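Local coordinates for iron-rich dpsA-homolog protein (PDB 1TKP), which stores iron as a ferric mineral inside a hollow dodecameric shell and protects DNA by oxidising ferrous iron with hydrogen peroxide, at the interface of chains A and B. Numbering follows the deposited sequence. Chains: chain A/B, Iron-rich dpsA-homolog protein.

The interface of chains A and B. Residues chain A 43, 46, 96, 100, 107; chain B 95-97.
A:Gln100 reaches over the start of B's short helix 96-102 and caps it: the backbone N of B:Glu97 donates a hydrogen bond to the side-chain amide oxygen, OE1, at 3.1 Å. The bond is nearly straight at the hydrogen (168°), but the donor sits 45° above the carbonyl plane. An amide suits this place, offering an acceptor to a first-turn N-H that has no carbonyl of its own helix to meet. CG of A:Gln100 stands anti to the backbone N (chi1 180°), which carries the amide out towards chain B, where its CD also lies 3.7 Å from CB of B:Glu97. Cut back to an alanine, the side chain is likely to leave the N-H of B:Glu97 without this acceptor and open a gap beside the ring of B:Pro96.

Around this bond the contacts are mostly van der Waals packing. B:Pro96, a rigid ring well suited to a helix's first turn, inserts between A:His46, A:Gln100 and A:Pro96. Its CG lies 3.4 Å from CD2 of A:His46, coming obliquely from one face of the imidazole, the side chains passing in opposite directions, with A:Val43 on the same helix 24-54 farther back. The compact proline rings probably help the paired helices to approach closely around the dimer's two-fold axis, CB of A:Pro96 lying 3.8 Å from CB of B:Pro96. Small B:Ser95 admits a branched neighbour, its CB touching CG2 of A:Val107 at 3.9 Å.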
ATOM      1  N   VAL A  43     -21.296  13.840 -22.481  1.00 26.65           N
ATOM      2  CA  VAL A  43     -22.364  14.601 -21.842  1.00 24.85           C
ATOM      3  C   VAL A  43     -22.904  13.900 -20.575  1.00 26.63           C
ATOM      4  O   VAL A  43     -23.244  14.551 -19.547  1.00 26.61           O
ATOM      5  CB  VAL A  43     -23.497  15.168 -22.753  1.00 26.10           C
ATOM      6  CG1 VAL A  43     -23.115  15.499 -24.207  1.00 26.14           C
ATOM      7  CG2 VAL A  43     -24.773  14.528 -22.601  1.00 29.31           C
ATOM      8  N   HIS A  46     -20.633  15.052 -17.759  1.00 24.35           N
ATOM      9  CA  HIS A  46     -20.891  16.388 -17.275  1.00 24.47           C
ATOM     10  C   HIS A  46     -22.186  16.468 -16.485  1.00 24.41           C
ATOM     11  O   HIS A  46     -22.237  17.134 -15.509  1.00 23.68           O
ATOM     12  CB  HIS A  46     -20.848  17.374 -18.405  1.00 25.64           C
ATOM     13  CG  HIS A  46     -19.455  17.898 -18.709  1.00 24.64           C
ATOM     14  ND1 HIS A  46     -18.762  18.716 -17.843  1.00 26.09           N
ATOM     15  CD2 HIS A  46     -18.677  17.746 -19.787  1.00 21.62           C
ATOM     16  CE1 HIS A  46     -17.563  18.968 -18.350  1.00 25.70           C
ATOM     17  NE2 HIS A  46     -17.506  18.418 -19.543  1.00 24.46           N
ATOM     18  N   PRO A  96     -15.954  20.964 -25.831  1.00 25.76           N
ATOM     19  CA  PRO A  96     -17.235  20.714 -25.174  1.00 26.24           C
ATOM     20  C   PRO A  96     -18.443  20.976 -26.103  1.00 26.92           C
ATOM     21  O   PRO A  96     -19.485  20.277 -26.148  1.00 27.02           O
ATOM     22  CB  PRO A  96     -17.179  21.692 -24.012  1.00 25.98           C
ATOM     23  CG  PRO A  96     -15.750  21.623 -23.631  1.00 24.81           C
ATOM     24  CD  PRO A  96     -15.051  21.779 -24.980  1.00 25.51           C
ATOM     25  N   GLN A 100     -21.230  18.061 -26.986  1.00 25.59           N
ATOM     26  CA  GLN A 100     -22.700  18.179 -26.841  1.00 28.26           C
ATOM     27  C   GLN A 100     -23.428  18.235 -28.235  1.00 27.32           C
ATOM     28  O   GLN A 100     -24.399  17.536 -28.483  1.00 26.53           O
ATOM     29  CB  GLN A 100     -23.101  19.403 -26.013  1.00 29.47           C
ATOM     30  CG  GLN A 100     -24.635  19.590 -25.832  1.00 28.78           C
ATOM     31  CD  GLN A 100     -25.009  20.223 -24.494  1.00 30.89           C
ATOM     32  OE1 GLN A 100     -24.175  20.453 -23.642  1.00 31.93           O
ATOM     33  NE2 GLN A 100     -26.252  20.551 -24.348  1.00 35.68           N
ATOM     34  N   VAL A 107     -30.123  16.594 -22.698  1.00 31.42           N
ATOM     35  CA  VAL A 107     -29.309  17.118 -21.628  1.00 33.18           C
ATOM     36  C   VAL A 107     -30.097  18.160 -20.880  1.00 32.83           C
ATOM     37  O   VAL A 107     -30.878  18.885 -21.512  1.00 35.25           O
ATOM     38  CB  VAL A 107     -27.867  17.544 -22.099  1.00 33.68           C
ATOM     39  CG1 VAL A 107     -27.783  17.781 -23.486  1.00 34.79           C
ATOM     40  CG2 VAL A 107     -27.249  18.672 -21.213  1.00 34.74           C
TER
ATOM     41  N   SER B  95     -23.480  21.986 -18.339  1.00 26.03           N
ATOM     42  CA  SER B  95     -23.424  21.218 -19.603  1.00 25.08           C
ATOM     43  C   SER B  95     -22.207  21.605 -20.349  1.00 25.09           C
ATOM     44  O   SER B  95     -21.669  22.680 -20.169  1.00 27.54           O
ATOM     45  CB  SER B  95     -24.607  21.453 -20.481  1.00 24.69           C
ATOM     46  OG  SER B  95     -24.570  22.814 -20.901  1.00 27.16           O
ATOM     47  N   PRO B  96     -21.741  20.758 -21.223  1.00 25.94           N
ATOM     48  CA  PRO B  96     -20.564  21.120 -22.042  1.00 26.23           C
ATOM     49  C   PRO B  96     -20.761  22.430 -22.814  1.00 26.79           C
ATOM     50  O   PRO B  96     -19.834  23.286 -22.752  1.00 26.89           O
ATOM     51  CB  PRO B  96     -20.382  19.908 -22.984  1.00 25.72           C
ATOM     52  CG  PRO B  96     -20.980  18.704 -22.025  1.00 28.73           C
ATOM     53  CD  PRO B  96     -22.221  19.383 -21.407  1.00 24.66           C
ATOM     54  N   GLU B  97     -21.914  22.577 -23.511  1.00 27.20           N
ATOM     55  CA  GLU B  97     -22.320  23.819 -24.217  1.00 28.60           C
ATOM     56  C   GLU B  97     -22.173  25.025 -23.327  1.00 27.99           C
ATOM     57  O   GLU B  97     -21.532  26.010 -23.728  1.00 28.31           O
ATOM     58  CB  GLU B  97     -23.823  23.739 -24.626  1.00 31.66           C
ATOM     59  CG  GLU B  97     -24.344  24.730 -25.665  1.00 37.93           C
ATOM     60  CD  GLU B  97     -25.889  24.746 -25.772  1.00 48.88           C
ATOM     61  OE1 GLU B  97     -26.482  25.272 -24.766  1.00 54.59           O
ATOM     62  OE2 GLU B  97     -26.531  24.244 -26.813  1.00 48.09           O
TER